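Putative uronate isomerase (Thermotoga maritima, PDB 4NAR) probably acts as an isomerase of the lactate racemase type, its substrate not being established. Local coordinates at residues A[224-235]-A[252-260]; A[327-337]-A[352-362]. One frame throughout, in Å; residues are numbered along the deposited sequence.

Overall arrangement
The two contacts follow each other in series along a single chain, contact 1 closing before contact 2 opens, and they belong to different parts of the fold. Contact 1 (224-235 with 252-260) joins a hairpin of the seven-stranded mixed sheet to the end of helix 241-259. Contact 2 (327-337 with 352-362) packs helices 332-341 and 347-357, with strand 360-362. Their centres are 31 Å apart and their nearest atoms about 17 Å, so they do not touch. The touching residues of contact 1 are all buried or partly so, whereas contact 2 includes exposed ones; the contact centres lie about 16 and 20 Å from the centre of the chain. No ligand marks an active site near either one.

Contact 1: residues A[224-235]-A[252-260]; sequences VYEEEEEVIPRA and ACELSSQLH
A252 opens the contact, its CB 3.9 Å from V224 CG2 where helix 241-259 lies against a beta hairpin. One turn on, L255 rests CD2 on the face of the hairpin, 3.9 Å from V224 CG1 and 3.8 Å from A235 CB. V224 CG1 stands anti to the backbone N (chi1 -172°), which brings it to this methyl. A classic beta bulge sits at this spot: R234 and A235 both face V224, whose carbonyl oxygen accepts from both their amides. L259 slides its CD2 over one face of the R234 guanidinium, 3.6 Å from NH1. That same NH1 makes a salt bridge to E226 OE2, its modelled length doubtfully short. H260, the first residue off the helix, closes the walk with the polar link: NE2 donates to Y225 O at 2.6 Å, nearly straight at 163° and close to the ring plane. At the other nitrogen, ND1 pairs with S256 OG at 3.0 Å. Gripped on both sides, the imidazole has little freedom to turn. Around this core, R234 NE reaches back to G7 O beside the edge strand 5-6, while strands 153-154 and 158-159 cover the helix through P153 and F159, wedging its last turns between them and the hairpin.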
loop_
_atom_site.group_PDB
_atom_site.type_symbol
_atom_site.label_atom_id
_atom_site.label_comp_id
_atom_site.label_asym_id
_atom_site.label_seq_id
_atom_site.Cartn_x
_atom_site.Cartn_y
_atom_site.Cartn_z
ATOM N N VAL A 224 -8.813 -5.401 9.990
ATOM C CA VAL A 224 -9.678 -5.465 8.814
ATOM C C VAL A 224 -10.892 -4.560 9.077
ATOM O O VAL A 224 -11.427 -4.525 10.200
ATOM C CB VAL A 224 -10.116 -6.917 8.489
ATOM C CG1 VAL A 224 -10.851 -6.973 7.160
ATOM C CG2 VAL A 224 -8.915 -7.846 8.449
ATOM N N TYR A 225 -11.324 -3.820 8.059
ATOM C CA TYR A 225 -12.394 -2.852 8.245
ATOM C C TYR A 225 -13.130 -2.574 6.939
ATOM O O TYR A 225 -12.646 -2.874 5.841
ATOM C CB TYR A 225 -11.836 -1.534 8.783
ATOM C CG TYR A 225 -10.599 -1.124 8.024
ATOM C CD1 TYR A 225 -9.345 -1.549 8.445
ATOM C CD2 TYR A 225 -10.678 -0.340 6.868
ATOM C CE1 TYR A 225 -8.195 -1.207 7.741
ATOM C CE2 TYR A 225 -9.525 0.016 6.157
ATOM C CZ TYR A 225 -8.289 -0.427 6.599
ATOM O OH TYR A 225 -7.130 -0.096 5.923
ATOM N N GLU A 226 -14.313 -1.983 7.079
ATOM C CA GLU A 226 -15.032 -1.436 5.941
ATOM C C GLU A 226 -14.934 0.078 5.969
ATOM O O GLU A 226 -14.731 0.681 7.031
ATOM C CB GLU A 226 -16.498 -1.844 5.980
ATOM C CG GLU A 226 -16.720 -3.307 5.715
ATOM C CD GLU A 226 -17.969 -3.815 6.400
ATOM O OE1 GLU A 226 -18.593 -3.034 7.165
ATOM O OE2 GLU A 226 -18.323 -4.993 6.176
ATOM N N GLU A 227 -15.081 0.684 4.794
ATOM C CA GLU A 227 -15.199 2.129 4.699
ATOM C C GLU A 227 -16.447 2.485 3.903
ATOM O O GLU A 227 -16.531 2.201 2.703
ATOM C CB GLU A 227 -13.962 2.743 4.044
ATOM C CG GLU A 227 -14.083 4.243 3.880
ATOM C CD GLU A 227 -12.735 4.916 3.724
ATOM O OE1 GLU A 227 -11.713 4.182 3.631
ATOM O OE2 GLU A 227 -12.705 6.173 3.703
ATOM N N GLU A 228 -17.425 3.087 4.572
ATOM C CA GLU A 228 -18.618 3.553 3.878
ATOM C C GLU A 228 -18.600 5.082 3.831
ATOM O O GLU A 228 -18.256 5.689 2.805
ATOM C CB GLU A 228 -19.880 3.039 4.574
ATOM C CG GLU A 228 -20.050 1.521 4.507
ATOM C CD GLU A 228 -21.465 1.075 4.866
ATOM O OE1 GLU A 228 -21.639 0.496 5.962
ATOM O OE2 GLU A 228 -22.402 1.303 4.056
ATOM N N GLU A 229 -18.978 5.696 4.948
ATOM C CA GLU A 229 -18.789 7.124 5.131
ATOM C C GLU A 229 -17.787 7.318 6.255
ATOM O O GLU A 229 -17.090 8.326 6.319
ATOM C CB GLU A 229 -20.116 7.812 5.443
ATOM C CG GLU A 229 -21.122 7.685 4.314
ATOM C CD GLU A 229 -22.034 8.890 4.227
ATOM O OE1 GLU A 229 -22.010 9.714 5.187
ATOM O OE2 GLU A 229 -22.765 9.005 3.204
ATOM N N GLU A 230 -17.742 6.330 7.143
ATOM C CA GLU A 230 -16.729 6.227 8.176
ATOM C C GLU A 230 -16.070 4.846 8.095
ATOM O O GLU A 230 -16.501 3.971 7.323
ATOM C CB GLU A 230 -17.351 6.420 9.562
ATOM C CG GLU A 230 -17.605 7.869 9.939
ATOM C CD GLU A 230 -17.656 8.087 11.453
ATOM O OE1 GLU A 230 -16.714 8.708 11.997
ATOM O OE2 GLU A 230 -18.633 7.634 12.094
ATOM N N VAL A 231 -15.028 4.657 8.898
ATOM C CA VAL A 231 -14.375 3.362 9.005
ATOM C C VAL A 231 -15.140 2.494 10.005
ATOM O O VAL A 231 -15.340 2.884 11.158
ATOM C CB VAL A 231 -12.883 3.514 9.431
ATOM C CG1 VAL A 231 -12.296 2.184 9.919
ATOM C CG2 VAL A 231 -12.058 4.096 8.286
ATOM N N ILE A 232 -15.573 1.321 9.550
ATOM C CA ILE A 232 -16.224 0.339 10.411
ATOM C C ILE A 232 -15.225 -0.766 10.699
ATOM O O ILE A 232 -14.953 -1.602 9.826
ATOM C CB ILE A 232 -17.467 -0.296 9.720
ATOM C CG1 ILE A 232 -18.388 0.793 9.175
ATOM C CG2 ILE A 232 -18.240 -1.200 10.686
ATOM C CD1 ILE A 232 -18.505 0.777 7.676
ATOM N N PRO A 233 -14.648 -0.766 11.913
ATOM C CA PRO A 233 -13.727 -1.849 12.284
ATOM C C PRO A 233 -14.466 -3.189 12.249
ATOM O O PRO A 233 -15.638 -3.253 12.642
ATOM C CB PRO A 233 -13.332 -1.508 13.726
ATOM C CG PRO A 233 -13.561 -0.033 13.855
ATOM C CD PRO A 233 -14.745 0.279 12.949
ATOM N N ARG A 234 -13.803 -4.244 11.790
ATOM C CA ARG A 234 -14.457 -5.539 11.655
ATOM C C ARG A 234 -13.655 -6.677 12.294
ATOM O O ARG A 234 -14.221 -7.709 12.675
ATOM C CB ARG A 234 -14.700 -5.825 10.177
ATOM C CG ARG A 234 -15.696 -4.848 9.525
ATOM C CD ARG A 234 -17.133 -4.988 10.118
ATOM N NE ARG A 234 -17.500 -6.402 10.227
ATOM C CZ ARG A 234 -18.056 -7.105 9.243
ATOM N NH1 ARG A 234 -18.345 -6.511 8.090
ATOM N NH2 ARG A 234 -18.332 -8.398 9.408
ATOM N N ALA A 235 -12.336 -6.495 12.396
ATOM C CA ALA A 235 -11.475 -7.501 13.023
ATOM C C ALA A 235 -10.098 -6.953 13.349
ATOM O O ALA A 235 -9.565 -6.107 12.627
ATOM C CB ALA A 235 -11.331 -8.736 12.136
ATOM N N ALA A 252 -6.802 -12.543 7.896
ATOM C CA ALA A 252 -7.192 -11.227 7.396
ATOM C C ALA A 252 -7.702 -11.300 5.961
ATOM O O ALA A 252 -8.758 -10.750 5.643
ATOM C CB ALA A 252 -6.027 -10.258 7.477
ATOM N N CYS A 253 -6.951 -11.982 5.099
ATOM C CA CYS A 253 -7.299 -12.072 3.681
ATOM C C CYS A 253 -8.644 -12.773 3.432
ATOM O O CYS A 253 -9.400 -12.392 2.523
ATOM C CB CYS A 253 -6.198 -12.808 2.920
ATOM S SG CYS A 253 -4.660 -11.874 2.759
ATOM N N GLU A 254 -8.928 -13.798 4.233
ATOM C CA GLU A 254 -10.195 -14.515 4.138
ATOM C C GLU A 254 -11.379 -13.599 4.455
ATOM O O GLU A 254 -12.404 -13.658 3.782
ATOM C CB GLU A 254 -10.205 -15.754 5.038
ATOM C CG GLU A 254 -11.450 -16.614 4.861
ATOM C CD GLU A 254 -11.853 -16.786 3.380
ATOM O OE1 GLU A 254 -11.061 -17.380 2.604
ATOM O OE2 GLU A 254 -12.962 -16.328 2.992
ATOM N N LEU A 255 -11.228 -12.729 5.452
ATOM C CA LEU A 255 -12.296 -11.792 5.784
ATOM C C LEU A 255 -12.398 -10.692 4.730
ATOM O O LEU A 255 -13.497 -10.419 4.210
ATOM C CB LEU A 255 -12.117 -11.187 7.181
ATOM C CG LEU A 255 -13.295 -10.269 7.562
ATOM C CD1 LEU A 255 -14.637 -11.015 7.458
ATOM C CD2 LEU A 255 -13.128 -9.635 8.944
ATOM N N SER A 256 -11.252 -10.079 4.412
ATOM C CA SER A 256 -11.173 -9.059 3.359
ATOM C C SER A 256 -11.746 -9.531 2.014
ATOM O O SER A 256 -12.445 -8.776 1.332
ATOM C CB SER A 256 -9.730 -8.573 3.173
ATOM O OG SER A 256 -9.535 -8.011 1.875
ATOM N N SER A 257 -11.476 -10.776 1.639
ATOM C CA SER A 257 -11.987 -11.286 0.368
ATOM C C SER A 257 -13.529 -11.387 0.328
ATOM O O SER A 257 -14.122 -11.460 -0.745
ATOM C CB SER A 257 -11.326 -12.623 -0.001
ATOM O OG SER A 257 -11.699 -13.653 0.908
ATOM N N GLN A 258 -14.171 -11.368 1.493
ATOM C CA GLN A 258 -15.626 -11.463 1.566
ATOM C C GLN A 258 -16.236 -10.077 1.692
ATOM O O GLN A 258 -17.407 -9.876 1.391
ATOM C CB GLN A 258 -16.053 -12.270 2.791
ATOM C CG GLN A 258 -15.795 -13.778 2.735
ATOM C CD GLN A 258 -16.184 -14.459 4.049
ATOM O OE1 GLN A 258 -15.375 -14.545 4.987
ATOM N NE2 GLN A 258 -17.435 -14.929 4.129
ATOM N N LEU A 259 -15.439 -9.125 2.157
ATOM C CA LEU A 259 -15.941 -7.801 2.489
ATOM C C LEU A 259 -15.550 -6.739 1.452
ATOM O O LEU A 259 -16.266 -5.743 1.261
ATOM C CB LEU A 259 -15.391 -7.401 3.855
ATOM C CG LEU A 259 -16.256 -7.512 5.116
ATOM C CD1 LEU A 259 -17.034 -8.815 5.171
ATOM C CD2 LEU A 259 -15.375 -7.357 6.337
ATOM N N HIS A 260 -14.416 -6.937 0.784
ATOM C CA HIS A 260 -13.852 -5.862 -0.039
ATOM C C HIS A 260 -14.018 -6.020 -1.558
ATOM O O HIS A 260 -13.442 -5.258 -2.340
ATOM C CB HIS A 260 -12.385 -5.631 0.331
ATOM C CG HIS A 260 -12.183 -5.189 1.746
ATOM N ND1 HIS A 260 -11.071 -5.536 2.486
ATOM C CD2 HIS A 260 -12.940 -4.408 2.557
ATOM C CE1 HIS A 260 -11.148 -4.989 3.685
ATOM N NE2 HIS A 260 -12.276 -4.298 3.752
#

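Contact 2: residues A[327-337]-A[352-362]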
loop_
_atom_site.group_PDB
_atom_site.type_symbol
_atom_site.label_atom_id
_atom_site.label_comp_id
_atom_site.label_asym_id
_atom_site.label_seq_id
_atom_site.Cartn_x
_atom_site.Cartn_y
_atom_site.Cartn_z
ATOM N N ILE A 327 9.107 8.861 -18.433
ATOM C CA ILE A 327 8.603 7.698 -19.144
ATOM C C ILE A 327 7.113 7.834 -19.529
ATOM O O ILE A 327 6.698 7.364 -20.590
ATOM C CB ILE A 327 8.874 6.384 -18.346
ATOM C CG1 ILE A 327 8.693 5.152 -19.242
ATOM C CG2 ILE A 327 8.024 6.305 -17.052
ATOM C CD1 ILE A 327 8.761 3.850 -18.474
ATOM N N GLY A 328 6.315 8.479 -18.675
ATOM C CA GLY A 328 4.885 8.599 -18.927
ATOM C C GLY A 328 4.158 7.259 -18.808
ATOM O O GLY A 328 4.767 6.203 -18.527
ATOM N N TYR A 329 2.849 7.283 -19.044
ATOM C CA TYR A 329 2.024 6.111 -18.761
ATOM C C TYR A 329 1.758 5.250 -19.990
ATOM O O TYR A 329 1.136 5.695 -20.953
ATOM C CB TYR A 329 0.727 6.547 -18.088
ATOM C CG TYR A 329 0.935 7.070 -16.676
ATOM C CD1 TYR A 329 0.852 6.209 -15.577
ATOM C CD2 TYR A 329 1.212 8.411 -16.439
ATOM C CE1 TYR A 329 1.039 6.676 -14.274
ATOM C CE2 TYR A 329 1.390 8.892 -15.145
ATOM C CZ TYR A 329 1.303 8.013 -14.061
ATOM O OH TYR A 329 1.488 8.463 -12.765
ATOM N N HIS A 330 2.215 4.002 -19.933
ATOM C CA HIS A 330 2.188 3.113 -21.087
ATOM C C HIS A 330 1.952 1.663 -20.679
ATOM O O HIS A 330 2.024 1.328 -19.493
ATOM C CB HIS A 330 3.527 3.183 -21.819
ATOM C CG HIS A 330 3.894 4.555 -22.299
ATOM N ND1 HIS A 330 3.582 5.006 -23.560
ATOM C CD2 HIS A 330 4.563 5.568 -21.685
ATOM C CE1 HIS A 330 4.043 6.241 -23.712
ATOM N NE2 HIS A 330 4.635 6.603 -22.589
ATOM N N CYS A 331 1.690 0.811 -21.676
ATOM C CA CYS A 331 1.420 -0.605 -21.451
ATOM C C CYS A 331 2.721 -1.351 -21.168
ATOM O O CYS A 331 3.826 -0.811 -21.363
ATOM C CB CYS A 331 0.709 -1.228 -22.667
ATOM S SG CYS A 331 1.751 -1.372 -24.181
ATOM N N LYS A 332 2.577 -2.601 -20.729
ATOM C CA LYS A 332 3.715 -3.399 -20.298
ATOM C C LYS A 332 4.759 -3.584 -21.386
ATOM O O LYS A 332 5.961 -3.482 -21.114
ATOM C CB LYS A 332 3.263 -4.765 -19.786
ATOM C CG LYS A 332 4.298 -5.436 -18.891
ATOM C CD LYS A 332 4.174 -6.946 -18.934
ATOM C CE LYS A 332 2.776 -7.391 -18.582
ATOM N NZ LYS A 332 2.756 -8.806 -18.087
ATOM N N ASP A 333 4.312 -3.857 -22.610
ATOM C CA ASP A 333 5.247 -4.128 -23.702
ATOM C C ASP A 333 6.027 -2.893 -24.146
ATOM O O ASP A 333 7.189 -3.002 -24.537
ATOM C CB ASP A 333 4.563 -4.827 -24.885
ATOM C CG ASP A 333 4.309 -6.308 -24.615
ATOM O OD1 ASP A 333 4.901 -6.870 -23.658
ATOM O OD2 ASP A 333 3.513 -6.913 -25.368
ATOM N N TYR A 334 5.406 -1.720 -24.062
ATOM C CA TYR A 334 6.132 -0.479 -24.308
ATOM C C TYR A 334 7.211 -0.263 -23.245
ATOM O O TYR A 334 8.324 0.184 -23.550
ATOM C CB TYR A 334 5.180 0.718 -24.324
ATOM C CG TYR A 334 5.892 2.039 -24.494
ATOM C CD1 TYR A 334 5.984 2.649 -25.740
ATOM C CD2 TYR A 334 6.491 2.672 -23.410
ATOM C CE1 TYR A 334 6.655 3.866 -25.895
ATOM C CE2 TYR A 334 7.163 3.872 -23.552
ATOM C CZ TYR A 334 7.238 4.473 -24.792
ATOM O OH TYR A 334 7.900 5.679 -24.914
ATOM N N VAL A 335 6.878 -0.567 -21.992
ATOM C CA VAL A 335 7.779 -0.277 -20.879
ATOM C C VAL A 335 9.003 -1.210 -20.875
ATOM O O VAL A 335 10.139 -0.767 -20.655
ATOM C CB VAL A 335 7.014 -0.282 -19.530
ATOM C CG1 VAL A 335 7.949 -0.032 -18.345
ATOM C CG2 VAL A 335 5.903 0.763 -19.574
ATOM N N LYS A 336 8.769 -2.491 -21.147
ATOM C CA LYS A 336 9.861 -3.451 -21.306
ATOM C C LYS A 336 10.828 -2.997 -22.387
ATOM O O LYS A 336 12.042 -3.123 -22.237
ATOM C CB LYS A 336 9.316 -4.830 -21.670
ATOM C CG LYS A 336 8.810 -5.617 -20.482
ATOM C CD LYS A 336 7.738 -6.588 -20.936
ATOM C CE LYS A 336 7.763 -7.858 -20.120
ATOM N NZ LYS A 336 8.113 -9.026 -20.983
ATOM N N TRP A 337 10.274 -2.467 -23.476
ATOM C CA TRP A 337 11.076 -1.931 -24.562
ATOM C C TRP A 337 11.869 -0.707 -24.092
ATOM O O TRP A 337 13.051 -0.542 -24.415
ATOM C CB TRP A 337 10.175 -1.554 -25.737
ATOM C CG TRP A 337 10.868 -0.697 -26.761
ATOM C CD1 TRP A 337 11.666 -1.129 -27.790
ATOM C CD2 TRP A 337 10.827 0.736 -26.860
ATOM N NE1 TRP A 337 12.123 -0.050 -28.518
ATOM C CE2 TRP A 337 11.619 1.110 -27.969
ATOM C CE3 TRP A 337 10.191 1.747 -26.122
ATOM C CZ2 TRP A 337 11.796 2.438 -28.361
ATOM C CZ3 TRP A 337 10.373 3.071 -26.504
ATOM C CH2 TRP A 337 11.169 3.405 -27.613
ATOM N N HIS A 352 4.737 1.126 -11.663
ATOM C CA HIS A 352 3.630 2.037 -11.353
ATOM C C HIS A 352 2.869 2.473 -12.611
ATOM O O HIS A 352 1.635 2.400 -12.692
ATOM C CB HIS A 352 4.174 3.281 -10.657
ATOM C CG HIS A 352 3.259 4.472 -10.742
ATOM N ND1 HIS A 352 2.097 4.574 -10.014
ATOM C CD2 HIS A 352 3.364 5.619 -11.460
ATOM C CE1 HIS A 352 1.511 5.739 -10.281
ATOM N NE2 HIS A 352 2.256 6.381 -11.155
ATOM N N VAL A 353 3.644 2.940 -13.581
ATOM C CA VAL A 353 3.140 3.402 -14.864
ATOM C C VAL A 353 2.298 2.320 -15.596
ATOM O O VAL A 353 1.192 2.587 -16.049
ATOM C CB VAL A 353 4.346 3.951 -15.687
ATOM C CG1 VAL A 353 4.308 3.495 -17.124
ATOM C CG2 VAL A 353 4.445 5.474 -15.525
ATOM N N ILE A 354 2.802 1.096 -15.678
ATOM C CA ILE A 354 2.035 0.002 -16.262
ATOM C C ILE A 354 0.777 -0.251 -15.440
ATOM O O ILE A 354 -0.319 -0.430 -15.991
ATOM C CB ILE A 354 2.845 -1.299 -16.278
ATOM C CG1 ILE A 354 4.151 -1.119 -17.067
ATOM C CG2 ILE A 354 1.994 -2.454 -16.847
ATOM C CD1 ILE A 354 5.155 -2.283 -16.904
ATOM N N ASN A 355 0.947 -0.281 -14.121
ATOM C CA ASN A 355 -0.163 -0.491 -13.206
ATOM C C ASN A 355 -1.330 0.479 -13.453
ATOM O O ASN A 355 -2.500 0.066 -13.544
ATOM C CB ASN A 355 0.338 -0.398 -11.765
ATOM C CG ASN A 355 1.014 -1.687 -11.298
ATOM O OD1 ASN A 355 0.722 -2.782 -11.818
ATOM N ND2 ASN A 355 1.906 -1.569 -10.302
ATOM N N VAL A 356 -1.004 1.763 -13.568
ATOM C CA VAL A 356 -2.012 2.769 -13.859
ATOM C C VAL A 356 -2.615 2.616 -15.269
ATOM O O VAL A 356 -3.852 2.597 -15.423
ATOM C CB VAL A 356 -1.465 4.197 -13.705
ATOM C CG1 VAL A 356 -2.511 5.219 -14.190
ATOM C CG2 VAL A 356 -1.052 4.473 -12.251
ATOM N N ARG A 357 -1.757 2.487 -16.284
ATOM C CA ARG A 357 -2.230 2.536 -17.671
ATOM C C ARG A 357 -3.086 1.325 -18.061
ATOM O O ARG A 357 -4.037 1.447 -18.852
ATOM C CB ARG A 357 -1.080 2.730 -18.671
ATOM C CG ARG A 357 -1.584 3.183 -20.031
ATOM C CD ARG A 357 -2.256 4.564 -19.917
ATOM N NE ARG A 357 -3.013 4.982 -21.109
ATOM C CZ ARG A 357 -4.244 4.555 -21.415
ATOM N NH1 ARG A 357 -4.876 3.666 -20.637
ATOM N NH2 ARG A 357 -4.852 5.011 -22.509
ATOM N N GLY A 358 -2.760 0.166 -17.492
ATOM C CA GLY A 358 -3.513 -1.043 -17.770
ATOM C C GLY A 358 -3.072 -1.783 -19.025
ATOM O O GLY A 358 -2.032 -1.474 -19.627
ATOM N N ALA A 359 -3.877 -2.765 -19.422
ATOM C CA ALA A 359 -3.595 -3.601 -20.584
ATOM C C ALA A 359 -3.534 -2.784 -21.869
ATOM O O ALA A 359 -4.229 -1.773 -22.010
ATOM C CB ALA A 359 -4.656 -4.694 -20.718
ATOM N N GLY A 360 -2.709 -3.249 -22.805
ATOM C CA GLY A 360 -2.576 -2.611 -24.103
ATOM C C GLY A 360 -1.638 -3.407 -24.992
ATOM O O GLY A 360 -1.029 -4.384 -24.543
ATOM N N THR A 361 -1.525 -3.000 -26.252
ATOM C CA THR A 361 -0.595 -3.640 -27.183
ATOM C C THR A 361 0.464 -2.671 -27.668
ATOM O O THR A 361 0.225 -1.461 -27.797
ATOM C CB THR A 361 -1.310 -4.208 -28.422
ATOM O OG1 THR A 361 -2.244 -3.236 -28.913
ATOM C CG2 THR A 361 -2.041 -5.512 -28.078
ATOM N N PHE A 362 1.633 -3.223 -27.953
ATOM C CA PHE A 362 2.733 -2.443 -28.477
ATOM C C PHE A 362 3.271 -3.107 -29.741
ATOM O O PHE A 362 3.822 -4.210 -29.681
ATOM C CB PHE A 362 3.831 -2.337 -27.422
ATOM C CG PHE A 362 5.024 -1.537 -27.860
ATOM C CD1 PHE A 362 4.889 -0.200 -28.207
ATOM C CD2 PHE A 362 6.285 -2.114 -27.899
ATOM C CE1 PHE A 362 5.990 0.552 -28.594
ATOM C CE2 PHE A 362 7.398 -1.363 -28.293
ATOM C CZ PHE A 362 7.248 -0.026 -28.638
HETATM O O HOH W 1 -0.165 -3.350 -20.055
HETATM O O HOH W 2 1.779 -4.785 -23.162
#
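F362 lies on the strand that follows an antiparallel helical hairpin and packs against the first turn of its helix 332-341; the segments 332-337 and 352-357 run at 163°. With Y334 and W337 it forms an aromatic cluster. The Y334 ring turns its edge to the F362 face in an offset edge-to-face pair, planes at 80°, and Y334 CA sits over the same ring, 4.0 Å from its centroid. F362 reaches them because its CG is anti to the backbone N (chi1 -180°). W337 adds CB, 3.8 Å from F362 CE2, its ring inclined to the phenylalanine. An alanine here is likely to open a gap beneath Y334 and leave both aromatic side chains without this partner. Between the helices, I354 CG1 meets V335 CG2 at 3.6 Å. Further along, V353 CG2 makes a CH-pi contact over one face of the Y329 ring. C331 is the N-cap, its SG accepting a weak bond from Y334 N, while H330 ND1 bonds to E369 OE2 and R357 NH1 to the backbone O of F373. Two waters bridge K332 N to G358 O and D333 N to G360 O. Y329 OH and H352 NE2 share a hydrogen bond of 2.7 Å.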